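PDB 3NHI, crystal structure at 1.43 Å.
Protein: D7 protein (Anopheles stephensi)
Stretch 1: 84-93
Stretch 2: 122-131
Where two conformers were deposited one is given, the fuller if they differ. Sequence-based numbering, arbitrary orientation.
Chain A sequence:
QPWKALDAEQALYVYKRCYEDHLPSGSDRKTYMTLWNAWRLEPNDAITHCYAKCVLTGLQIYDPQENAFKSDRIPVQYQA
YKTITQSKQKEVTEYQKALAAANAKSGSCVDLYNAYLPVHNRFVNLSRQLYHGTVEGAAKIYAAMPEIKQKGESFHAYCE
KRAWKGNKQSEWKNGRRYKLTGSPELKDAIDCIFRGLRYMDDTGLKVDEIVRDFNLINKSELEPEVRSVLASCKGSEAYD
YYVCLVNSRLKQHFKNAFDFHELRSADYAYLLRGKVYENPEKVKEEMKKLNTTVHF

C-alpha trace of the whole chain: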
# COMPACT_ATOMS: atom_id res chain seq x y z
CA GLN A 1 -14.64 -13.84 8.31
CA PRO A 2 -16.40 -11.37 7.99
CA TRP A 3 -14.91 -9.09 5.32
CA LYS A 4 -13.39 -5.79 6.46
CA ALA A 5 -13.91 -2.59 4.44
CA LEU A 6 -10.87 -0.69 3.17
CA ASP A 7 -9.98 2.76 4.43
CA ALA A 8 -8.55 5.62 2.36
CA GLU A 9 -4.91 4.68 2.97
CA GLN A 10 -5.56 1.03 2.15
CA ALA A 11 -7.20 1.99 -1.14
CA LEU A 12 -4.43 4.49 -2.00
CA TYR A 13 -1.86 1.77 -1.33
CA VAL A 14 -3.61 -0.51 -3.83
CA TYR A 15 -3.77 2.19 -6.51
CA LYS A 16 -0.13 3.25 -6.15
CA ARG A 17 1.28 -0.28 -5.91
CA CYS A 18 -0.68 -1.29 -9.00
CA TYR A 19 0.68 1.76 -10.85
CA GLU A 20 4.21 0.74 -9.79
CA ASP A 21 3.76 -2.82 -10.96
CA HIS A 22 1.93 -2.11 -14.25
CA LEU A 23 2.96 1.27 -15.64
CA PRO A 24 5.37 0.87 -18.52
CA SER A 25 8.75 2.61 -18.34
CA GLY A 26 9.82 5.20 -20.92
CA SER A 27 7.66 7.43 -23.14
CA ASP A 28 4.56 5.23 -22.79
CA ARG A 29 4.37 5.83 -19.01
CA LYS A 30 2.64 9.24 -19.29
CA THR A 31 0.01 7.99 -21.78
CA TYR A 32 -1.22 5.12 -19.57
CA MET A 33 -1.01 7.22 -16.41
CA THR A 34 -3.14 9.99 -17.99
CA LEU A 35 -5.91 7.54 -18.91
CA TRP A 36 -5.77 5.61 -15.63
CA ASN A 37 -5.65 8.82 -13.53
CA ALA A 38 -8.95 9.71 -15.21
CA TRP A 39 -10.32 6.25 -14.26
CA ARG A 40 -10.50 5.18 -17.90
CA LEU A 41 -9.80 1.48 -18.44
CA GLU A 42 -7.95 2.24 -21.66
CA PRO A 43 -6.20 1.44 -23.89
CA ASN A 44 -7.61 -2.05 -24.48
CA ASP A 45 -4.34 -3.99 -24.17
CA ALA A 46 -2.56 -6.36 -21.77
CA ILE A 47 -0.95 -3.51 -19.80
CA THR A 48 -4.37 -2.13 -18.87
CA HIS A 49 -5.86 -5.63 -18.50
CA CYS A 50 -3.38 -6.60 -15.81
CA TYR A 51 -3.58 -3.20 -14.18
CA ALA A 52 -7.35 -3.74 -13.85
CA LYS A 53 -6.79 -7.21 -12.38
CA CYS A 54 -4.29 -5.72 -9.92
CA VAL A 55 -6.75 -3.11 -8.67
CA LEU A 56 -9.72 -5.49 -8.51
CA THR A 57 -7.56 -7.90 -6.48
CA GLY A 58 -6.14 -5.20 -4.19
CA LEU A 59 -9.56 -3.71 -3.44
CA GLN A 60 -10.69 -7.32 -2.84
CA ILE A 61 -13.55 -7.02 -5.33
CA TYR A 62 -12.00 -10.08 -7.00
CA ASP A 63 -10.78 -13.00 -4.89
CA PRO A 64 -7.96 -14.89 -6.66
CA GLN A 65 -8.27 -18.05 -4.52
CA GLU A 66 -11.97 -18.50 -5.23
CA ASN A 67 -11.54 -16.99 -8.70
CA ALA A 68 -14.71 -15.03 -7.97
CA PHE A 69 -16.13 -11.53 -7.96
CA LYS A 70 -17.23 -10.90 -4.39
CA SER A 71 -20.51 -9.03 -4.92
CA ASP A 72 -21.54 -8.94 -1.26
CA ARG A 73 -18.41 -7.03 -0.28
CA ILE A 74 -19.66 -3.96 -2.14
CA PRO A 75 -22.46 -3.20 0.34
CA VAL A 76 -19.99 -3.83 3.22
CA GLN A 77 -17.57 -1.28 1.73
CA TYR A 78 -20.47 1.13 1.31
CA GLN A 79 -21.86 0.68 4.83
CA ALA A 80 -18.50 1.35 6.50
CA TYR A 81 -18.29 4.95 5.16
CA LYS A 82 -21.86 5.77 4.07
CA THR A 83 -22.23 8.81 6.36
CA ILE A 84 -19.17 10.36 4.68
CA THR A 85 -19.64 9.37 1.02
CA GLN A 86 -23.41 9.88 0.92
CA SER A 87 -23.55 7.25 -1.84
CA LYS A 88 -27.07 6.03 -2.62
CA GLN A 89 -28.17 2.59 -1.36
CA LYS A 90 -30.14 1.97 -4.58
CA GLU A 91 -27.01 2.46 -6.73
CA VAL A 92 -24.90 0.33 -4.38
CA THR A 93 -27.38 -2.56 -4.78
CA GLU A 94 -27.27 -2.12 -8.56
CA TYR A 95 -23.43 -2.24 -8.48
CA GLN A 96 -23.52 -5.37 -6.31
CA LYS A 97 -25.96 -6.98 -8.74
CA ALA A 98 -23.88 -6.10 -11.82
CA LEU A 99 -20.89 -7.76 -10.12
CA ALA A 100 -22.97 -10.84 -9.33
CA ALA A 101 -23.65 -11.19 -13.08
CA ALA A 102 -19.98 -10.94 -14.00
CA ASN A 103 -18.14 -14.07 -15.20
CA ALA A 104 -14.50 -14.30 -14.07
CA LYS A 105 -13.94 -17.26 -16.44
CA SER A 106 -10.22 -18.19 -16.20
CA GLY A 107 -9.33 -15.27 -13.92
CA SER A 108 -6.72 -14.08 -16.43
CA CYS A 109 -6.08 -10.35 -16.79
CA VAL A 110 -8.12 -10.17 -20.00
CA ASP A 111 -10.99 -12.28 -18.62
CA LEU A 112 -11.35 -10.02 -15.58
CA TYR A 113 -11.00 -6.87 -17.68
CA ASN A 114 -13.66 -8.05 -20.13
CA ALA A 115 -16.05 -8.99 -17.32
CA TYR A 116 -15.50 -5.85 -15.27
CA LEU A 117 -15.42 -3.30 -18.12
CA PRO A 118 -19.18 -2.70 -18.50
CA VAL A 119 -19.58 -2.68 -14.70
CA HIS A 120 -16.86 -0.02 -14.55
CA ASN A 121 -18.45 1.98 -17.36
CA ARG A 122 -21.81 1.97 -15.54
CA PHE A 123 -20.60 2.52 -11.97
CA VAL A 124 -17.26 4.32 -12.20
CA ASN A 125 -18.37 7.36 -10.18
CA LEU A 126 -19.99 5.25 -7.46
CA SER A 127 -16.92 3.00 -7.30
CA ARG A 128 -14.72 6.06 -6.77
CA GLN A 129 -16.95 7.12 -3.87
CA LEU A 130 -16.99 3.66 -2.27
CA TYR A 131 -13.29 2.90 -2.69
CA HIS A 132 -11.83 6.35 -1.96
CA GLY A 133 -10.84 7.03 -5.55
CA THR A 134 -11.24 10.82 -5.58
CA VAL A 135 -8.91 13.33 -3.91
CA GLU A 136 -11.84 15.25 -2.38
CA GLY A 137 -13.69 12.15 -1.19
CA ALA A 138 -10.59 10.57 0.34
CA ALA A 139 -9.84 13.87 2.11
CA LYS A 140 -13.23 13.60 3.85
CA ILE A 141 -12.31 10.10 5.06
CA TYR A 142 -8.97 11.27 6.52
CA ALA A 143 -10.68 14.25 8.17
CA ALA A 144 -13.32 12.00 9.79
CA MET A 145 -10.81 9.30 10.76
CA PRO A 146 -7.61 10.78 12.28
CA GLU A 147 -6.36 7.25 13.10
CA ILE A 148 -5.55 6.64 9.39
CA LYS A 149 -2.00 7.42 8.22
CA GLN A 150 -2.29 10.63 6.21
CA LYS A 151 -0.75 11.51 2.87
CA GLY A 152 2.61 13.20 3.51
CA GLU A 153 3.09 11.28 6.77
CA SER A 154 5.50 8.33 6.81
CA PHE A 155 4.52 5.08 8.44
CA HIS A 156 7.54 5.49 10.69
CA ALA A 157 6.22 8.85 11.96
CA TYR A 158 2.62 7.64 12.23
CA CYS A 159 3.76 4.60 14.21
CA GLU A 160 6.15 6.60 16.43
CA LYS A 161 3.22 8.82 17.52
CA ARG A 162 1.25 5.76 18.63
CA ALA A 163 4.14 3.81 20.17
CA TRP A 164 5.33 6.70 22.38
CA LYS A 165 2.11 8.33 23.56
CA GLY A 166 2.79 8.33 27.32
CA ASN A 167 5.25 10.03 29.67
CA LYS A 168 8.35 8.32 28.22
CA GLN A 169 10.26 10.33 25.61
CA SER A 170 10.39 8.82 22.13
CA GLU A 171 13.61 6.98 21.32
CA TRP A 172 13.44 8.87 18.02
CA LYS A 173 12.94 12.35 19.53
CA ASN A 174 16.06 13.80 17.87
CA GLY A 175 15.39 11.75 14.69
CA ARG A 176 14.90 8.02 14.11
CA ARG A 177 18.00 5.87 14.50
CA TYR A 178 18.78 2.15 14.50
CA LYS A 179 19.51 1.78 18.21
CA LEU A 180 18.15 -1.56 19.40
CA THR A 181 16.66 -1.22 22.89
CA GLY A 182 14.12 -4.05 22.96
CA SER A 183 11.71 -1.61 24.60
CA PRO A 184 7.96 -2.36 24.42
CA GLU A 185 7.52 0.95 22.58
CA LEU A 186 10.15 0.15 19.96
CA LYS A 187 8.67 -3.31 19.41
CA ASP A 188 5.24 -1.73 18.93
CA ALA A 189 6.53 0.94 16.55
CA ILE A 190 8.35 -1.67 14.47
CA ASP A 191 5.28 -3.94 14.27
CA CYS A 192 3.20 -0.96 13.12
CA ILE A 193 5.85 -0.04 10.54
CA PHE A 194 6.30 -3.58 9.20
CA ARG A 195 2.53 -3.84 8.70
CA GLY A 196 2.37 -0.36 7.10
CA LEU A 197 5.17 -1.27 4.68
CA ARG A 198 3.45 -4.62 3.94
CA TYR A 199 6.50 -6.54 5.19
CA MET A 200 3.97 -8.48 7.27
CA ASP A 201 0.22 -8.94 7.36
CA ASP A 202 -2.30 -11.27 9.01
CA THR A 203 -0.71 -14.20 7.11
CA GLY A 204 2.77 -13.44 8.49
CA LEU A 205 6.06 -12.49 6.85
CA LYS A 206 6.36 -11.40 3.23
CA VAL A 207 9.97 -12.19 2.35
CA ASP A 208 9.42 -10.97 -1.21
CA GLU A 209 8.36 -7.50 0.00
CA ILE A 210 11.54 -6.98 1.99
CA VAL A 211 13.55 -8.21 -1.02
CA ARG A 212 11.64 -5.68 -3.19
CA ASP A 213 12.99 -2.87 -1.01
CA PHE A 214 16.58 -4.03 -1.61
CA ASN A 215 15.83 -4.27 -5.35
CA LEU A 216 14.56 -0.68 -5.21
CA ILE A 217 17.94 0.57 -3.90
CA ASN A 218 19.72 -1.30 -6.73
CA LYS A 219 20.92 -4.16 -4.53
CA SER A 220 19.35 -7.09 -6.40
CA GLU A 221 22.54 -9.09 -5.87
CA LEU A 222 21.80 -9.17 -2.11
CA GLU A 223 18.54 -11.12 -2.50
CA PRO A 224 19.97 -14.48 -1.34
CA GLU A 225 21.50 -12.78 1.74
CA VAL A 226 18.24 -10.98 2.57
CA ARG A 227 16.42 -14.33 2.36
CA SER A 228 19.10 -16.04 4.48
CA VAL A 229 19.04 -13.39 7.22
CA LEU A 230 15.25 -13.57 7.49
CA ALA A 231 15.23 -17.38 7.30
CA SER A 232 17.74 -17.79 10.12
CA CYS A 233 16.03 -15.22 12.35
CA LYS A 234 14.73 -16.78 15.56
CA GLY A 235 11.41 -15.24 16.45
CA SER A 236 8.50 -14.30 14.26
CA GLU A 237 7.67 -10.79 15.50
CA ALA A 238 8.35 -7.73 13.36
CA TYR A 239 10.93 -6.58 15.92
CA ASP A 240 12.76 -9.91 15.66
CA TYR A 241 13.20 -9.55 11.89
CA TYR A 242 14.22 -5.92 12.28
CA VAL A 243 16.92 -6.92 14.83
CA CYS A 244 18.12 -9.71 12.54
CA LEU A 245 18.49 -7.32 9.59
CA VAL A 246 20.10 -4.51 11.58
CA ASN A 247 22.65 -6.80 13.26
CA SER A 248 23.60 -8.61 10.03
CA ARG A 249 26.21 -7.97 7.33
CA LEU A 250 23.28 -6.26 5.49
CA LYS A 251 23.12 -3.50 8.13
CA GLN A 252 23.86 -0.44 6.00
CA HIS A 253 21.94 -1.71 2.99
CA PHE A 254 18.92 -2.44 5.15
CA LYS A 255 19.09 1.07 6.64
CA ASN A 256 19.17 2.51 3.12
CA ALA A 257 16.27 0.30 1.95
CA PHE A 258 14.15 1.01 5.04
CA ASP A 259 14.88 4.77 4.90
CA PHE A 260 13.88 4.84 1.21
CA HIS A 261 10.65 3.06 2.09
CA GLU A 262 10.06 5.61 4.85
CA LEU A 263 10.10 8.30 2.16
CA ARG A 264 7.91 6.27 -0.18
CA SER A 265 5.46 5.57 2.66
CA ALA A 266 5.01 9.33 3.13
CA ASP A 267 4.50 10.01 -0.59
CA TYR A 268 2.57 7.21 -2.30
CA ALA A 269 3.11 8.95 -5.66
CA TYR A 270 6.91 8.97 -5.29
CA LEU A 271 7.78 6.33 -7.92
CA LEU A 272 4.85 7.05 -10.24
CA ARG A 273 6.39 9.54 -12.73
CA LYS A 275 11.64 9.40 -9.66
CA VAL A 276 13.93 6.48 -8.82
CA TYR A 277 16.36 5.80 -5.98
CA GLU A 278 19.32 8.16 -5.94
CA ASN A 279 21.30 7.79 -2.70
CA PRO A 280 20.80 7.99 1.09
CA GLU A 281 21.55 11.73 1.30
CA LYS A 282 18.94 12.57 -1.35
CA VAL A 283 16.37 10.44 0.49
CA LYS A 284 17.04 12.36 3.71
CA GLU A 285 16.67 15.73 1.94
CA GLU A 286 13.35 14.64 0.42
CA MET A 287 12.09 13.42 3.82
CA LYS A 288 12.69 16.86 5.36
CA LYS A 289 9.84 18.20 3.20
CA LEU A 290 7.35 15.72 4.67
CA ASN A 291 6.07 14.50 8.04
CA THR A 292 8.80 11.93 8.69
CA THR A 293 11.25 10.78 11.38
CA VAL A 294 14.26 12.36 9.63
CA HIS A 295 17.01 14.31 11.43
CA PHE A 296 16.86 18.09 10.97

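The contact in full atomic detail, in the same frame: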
# COMPACT_ATOMS: atom_id res chain seq x y z
N ILE A 84 -20.15 9.45 5.27
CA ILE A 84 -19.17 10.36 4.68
C ILE A 84 -19.37 10.49 3.17
O ILE A 84 -19.38 11.59 2.62
CB ILE A 84 -17.71 9.94 5.03
CG1 ILE A 84 -17.52 9.88 6.55
CG2 ILE A 84 -16.72 10.92 4.40
CD1 ILE A 84 -16.35 9.03 7.00
N THR A 85 -19.52 9.36 2.48
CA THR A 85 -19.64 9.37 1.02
C THR A 85 -20.99 9.86 0.53
O THR A 85 -21.10 10.43 -0.56
CB THR A 85 -19.44 7.96 0.43
OG1 THR A 85 -20.49 7.10 0.90
CG2 THR A 85 -18.09 7.39 0.81
N GLN A 86 -22.03 9.61 1.33
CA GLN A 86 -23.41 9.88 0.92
C GLN A 86 -23.84 9.16 -0.36
O GLN A 86 -24.81 9.55 -1.02
CB GLN A 86 -23.65 11.39 0.83
CG GLN A 86 -23.64 12.08 2.20
CD GLN A 86 -24.73 11.54 3.10
OE1 GLN A 86 -24.47 11.08 4.22
NE2 GLN A 86 -25.96 11.58 2.61
N SER A 87 -23.15 8.07 -0.69
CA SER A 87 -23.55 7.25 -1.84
C SER A 87 -24.95 6.68 -1.62
O SER A 87 -25.38 6.47 -0.48
CB SER A 87 -22.53 6.13 -2.06
OG SER A 87 -21.30 6.68 -2.51
N LYS A 88 -25.67 6.46 -2.71
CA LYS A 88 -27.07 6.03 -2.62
C LYS A 88 -27.20 4.51 -2.55
O LYS A 88 -26.68 3.80 -3.40
CB LYS A 88 -27.86 6.56 -3.82
CG LYS A 88 -28.00 8.08 -3.83
CD LYS A 88 -28.80 8.56 -5.03
CE LYS A 88 -29.09 10.05 -4.96
NZ LYS A 88 -27.86 10.89 -5.01
N GLN A 89 -27.94 4.03 -1.55
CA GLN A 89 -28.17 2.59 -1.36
C GLN A 89 -28.68 1.89 -2.63
O GLN A 89 -28.23 0.79 -2.95
CB GLN A 89 -29.15 2.35 -0.20
CG GLN A 89 -29.59 0.89 -0.04
CD GLN A 89 -28.48 -0.02 0.42
OE1 GLN A 89 -28.03 0.06 1.57
NE2 GLN A 89 -28.03 -0.92 -0.46
N LYS A 90 -29.60 2.53 -3.35
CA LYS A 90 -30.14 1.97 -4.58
C LYS A 90 -29.03 1.66 -5.59
O LYS A 90 -29.01 0.57 -6.18
CB LYS A 90 -31.18 2.92 -5.19
CG LYS A 90 -31.78 2.43 -6.51
CD LYS A 90 -33.01 3.24 -6.90
CE LYS A 90 -33.63 2.71 -8.19
NZ LYS A 90 -32.81 2.99 -9.40
N GLU A 91 -28.11 2.61 -5.77
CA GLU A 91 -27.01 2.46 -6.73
C GLU A 91 -26.03 1.39 -6.27
O GLU A 91 -25.51 0.62 -7.08
CB GLU A 91 -26.30 3.80 -6.95
CG GLU A 91 -27.11 4.79 -7.77
CD GLU A 91 -26.51 6.19 -7.79
OE1 GLU A 91 -27.30 7.16 -7.90
OE2 GLU A 91 -25.28 6.32 -7.68
N VAL A 92 -25.77 1.35 -4.97
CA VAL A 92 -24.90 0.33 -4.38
C VAL A 92 -25.43 -1.09 -4.65
O VAL A 92 -24.66 -1.98 -5.05
CB VAL A 92 -24.72 0.58 -2.87
CG1 VAL A 92 -23.98 -0.58 -2.20
CG2 VAL A 92 -23.98 1.89 -2.63
N THR A 93 -26.73 -1.29 -4.45
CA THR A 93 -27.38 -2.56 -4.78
C THR A 93 -27.23 -2.91 -6.26
O THR A 93 -26.96 -4.06 -6.62
CB THR A 93 -28.85 -2.49 -4.36
OG1 THR A 93 -28.92 -2.58 -2.94
CG2 THR A 93 -29.69 -3.62 -4.99
N ARG A 122 -20.54 1.60 -16.17
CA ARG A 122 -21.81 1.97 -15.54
C ARG A 122 -21.63 2.64 -14.18
O ARG A 122 -22.34 3.60 -13.86
CB ARG A 122 -22.71 0.74 -15.42
CG ARG A 122 -24.09 1.07 -14.89
CD ARG A 122 -25.08 -0.07 -15.09
NE ARG A 122 -26.32 0.23 -14.38
CZ ARG A 122 -27.15 -0.67 -13.87
NH1 ARG A 122 -26.90 -1.97 -14.00
NH2 ARG A 122 -28.23 -0.26 -13.21
N PHE A 123 -20.69 2.13 -13.38
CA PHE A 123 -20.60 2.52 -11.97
C PHE A 123 -19.31 3.19 -11.57
O PHE A 123 -19.00 3.26 -10.38
CB PHE A 123 -20.82 1.28 -11.07
CG PHE A 123 -22.18 0.68 -11.20
CD1 PHE A 123 -23.29 1.32 -10.64
CD2 PHE A 123 -22.37 -0.51 -11.90
CE1 PHE A 123 -24.57 0.76 -10.78
CE2 PHE A 123 -23.64 -1.07 -12.03
CZ PHE A 123 -24.73 -0.44 -11.47
N VAL A 124 -18.56 3.72 -12.54
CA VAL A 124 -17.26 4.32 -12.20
C VAL A 124 -17.35 5.38 -11.09
O VAL A 124 -16.59 5.32 -10.13
CB VAL A 124 -16.49 4.84 -13.44
CG1 VAL A 124 -17.31 5.86 -14.25
CG2 VAL A 124 -15.15 5.43 -13.02
N ASN A 125 -18.29 6.31 -11.19
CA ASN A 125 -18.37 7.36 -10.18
C ASN A 125 -18.70 6.81 -8.80
O ASN A 125 -18.05 7.18 -7.81
CB ASN A 125 -19.34 8.45 -10.60
CG ASN A 125 -18.84 9.21 -11.80
OD1 ASN A 125 -17.63 9.43 -11.95
ND2 ASN A 125 -19.75 9.61 -12.68
N LEU A 126 -19.67 5.90 -8.72
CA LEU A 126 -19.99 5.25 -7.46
C LEU A 126 -18.78 4.50 -6.90
O LEU A 126 -18.48 4.60 -5.71
CB LEU A 126 -21.18 4.30 -7.61
CG LEU A 126 -21.50 3.43 -6.39
CD1 LEU A 126 -21.96 4.27 -5.22
CD2 LEU A 126 -22.54 2.38 -6.74
N SER A 127 -18.07 3.77 -7.76
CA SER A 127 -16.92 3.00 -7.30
C SER A 127 -15.85 3.91 -6.70
O SER A 127 -15.19 3.55 -5.73
CB SER A 127 -16.36 2.13 -8.42
OG SER A 127 -15.57 2.86 -9.36
N ARG A 128 -15.68 5.10 -7.29
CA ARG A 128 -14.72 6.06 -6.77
C ARG A 128 -15.14 6.64 -5.44
O ARG A 128 -14.29 6.99 -4.61
CB ARG A 128 -14.46 7.18 -7.78
CG ARG A 128 -13.84 6.66 -9.06
CD ARG A 128 -13.59 7.78 -10.06
NE ARG A 128 -12.50 8.64 -9.62
CZ ARG A 128 -11.99 9.65 -10.32
NH1 ARG A 128 -12.47 9.94 -11.53
NH2 ARG A 128 -10.99 10.36 -9.82
N GLN A 129 -16.45 6.74 -5.19
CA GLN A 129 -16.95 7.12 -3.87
C GLN A 129 -16.71 6.00 -2.86
O GLN A 129 -16.15 6.24 -1.79
CB GLN A 129 -18.43 7.49 -3.92
CG GLN A 129 -18.71 8.80 -4.66
CD GLN A 129 -17.98 9.99 -4.05
OE1 GLN A 129 -18.12 10.26 -2.86
NE2 GLN A 129 -17.19 10.69 -4.86
N LEU A 130 -17.09 4.77 -3.22
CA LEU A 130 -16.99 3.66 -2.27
C LEU A 130 -15.56 3.32 -1.90
O LEU A 130 -15.28 3.03 -0.73
CB LEU A 130 -17.68 2.40 -2.81
CG LEU A 130 -19.17 2.54 -3.11
CD1 LEU A 130 -19.74 1.17 -3.44
CD2 LEU A 130 -19.92 3.19 -1.95
N TYR A 131 -14.67 3.35 -2.88
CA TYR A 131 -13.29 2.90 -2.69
C TYR A 131 -12.27 4.05 -2.66
O TYR A 131 -11.09 3.85 -2.97
CB TYR A 131 -12.91 1.84 -3.74
CG TYR A 131 -13.66 0.53 -3.55
CD1 TYR A 131 -13.19 -0.45 -2.66
CD2 TYR A 131 -14.85 0.27 -4.23
CE1 TYR A 131 -13.89 -1.65 -2.47
CE2 TYR A 131 -15.55 -0.92 -4.05
CZ TYR A 131 -15.07 -1.88 -3.17
OH TYR A 131 -15.77 -3.05 -2.99

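No hydrogen bond joins these two stretches; the contact rests on packing alone, with 367 Å² buried over both sides. Its logic is that of a kinked helix, 122-130, presenting one flank to a turn and to the start of the helix that follows it. Helix 89-93 crosses at 112° with the axes 10.7 Å apart at their closest, so the side chains of helix 122-130 reach across, some of them to backbone atoms of helix 89-93.

Leu126 is the centrepiece. Its CA-to-CB bond points toward stretch 1, and the t, p rotamer spreads two methyls over the partner: CD2 lies 3.5 Å from Glu91 O and 3.8 Å from Val92 N, while CD1 lies 4.1 Å from Val92 CG2 and 3.7 Å from Ser87 OG. A forked aliphatic side chain suits this place because it covers both the turn and the helix. Val92, with chi1 t, is buried and short, and its CG2 also reaches Leu130 CD2 at 4.3 Å. Leu130 leaves its backbone sideways, but its m, t rotamer brings the end of the side chain nearer, so that CD2 also comes to 3.8 Å from Ser87 OG. Leu126 and Leu130, one helical turn apart, thus both supply methyls to the same small group of residues.

Phe123 follows a similar rule. It also starts sideways, and chi1 m carries the ring inward until CE1 sits 3.8 Å from Glu91 O, an oblique approach. Glu91 contributes backbone and the base of its side chain, with CB 4.0 Å from Leu126 CD2; its carboxylate extends onward with chi2 t, so a charged residue can border the apolar cluster without burying its charge in it.

At the other end the backbones come closer, the CA atoms of Thr85 and Gln129 being 6.0 Å apart. Thr85 divides its branches neatly. With chi1 p, CG2 packs 3.4 Å from Gln129 O, while OG1 accepts a hydrogen bond from Ser87 N at 3.2 Å, almost straight at 175°. That bond spans Gln86, whose positive phi ends the helix, and it ties the turn to the helix it has just left. Ser87 then points toward stretch 2 with chi1 m, placing OG 3.3 Å from Gln129 CB. Here the small side chain fits a narrow space lined by Leu126, Gln129 and Leu130. Gln129, with chi1 and chi2 both m, folds its side chain so that OE1 lies 4.2 Å from Thr85 CB, covering the margin of the contact while remaining partly exposed.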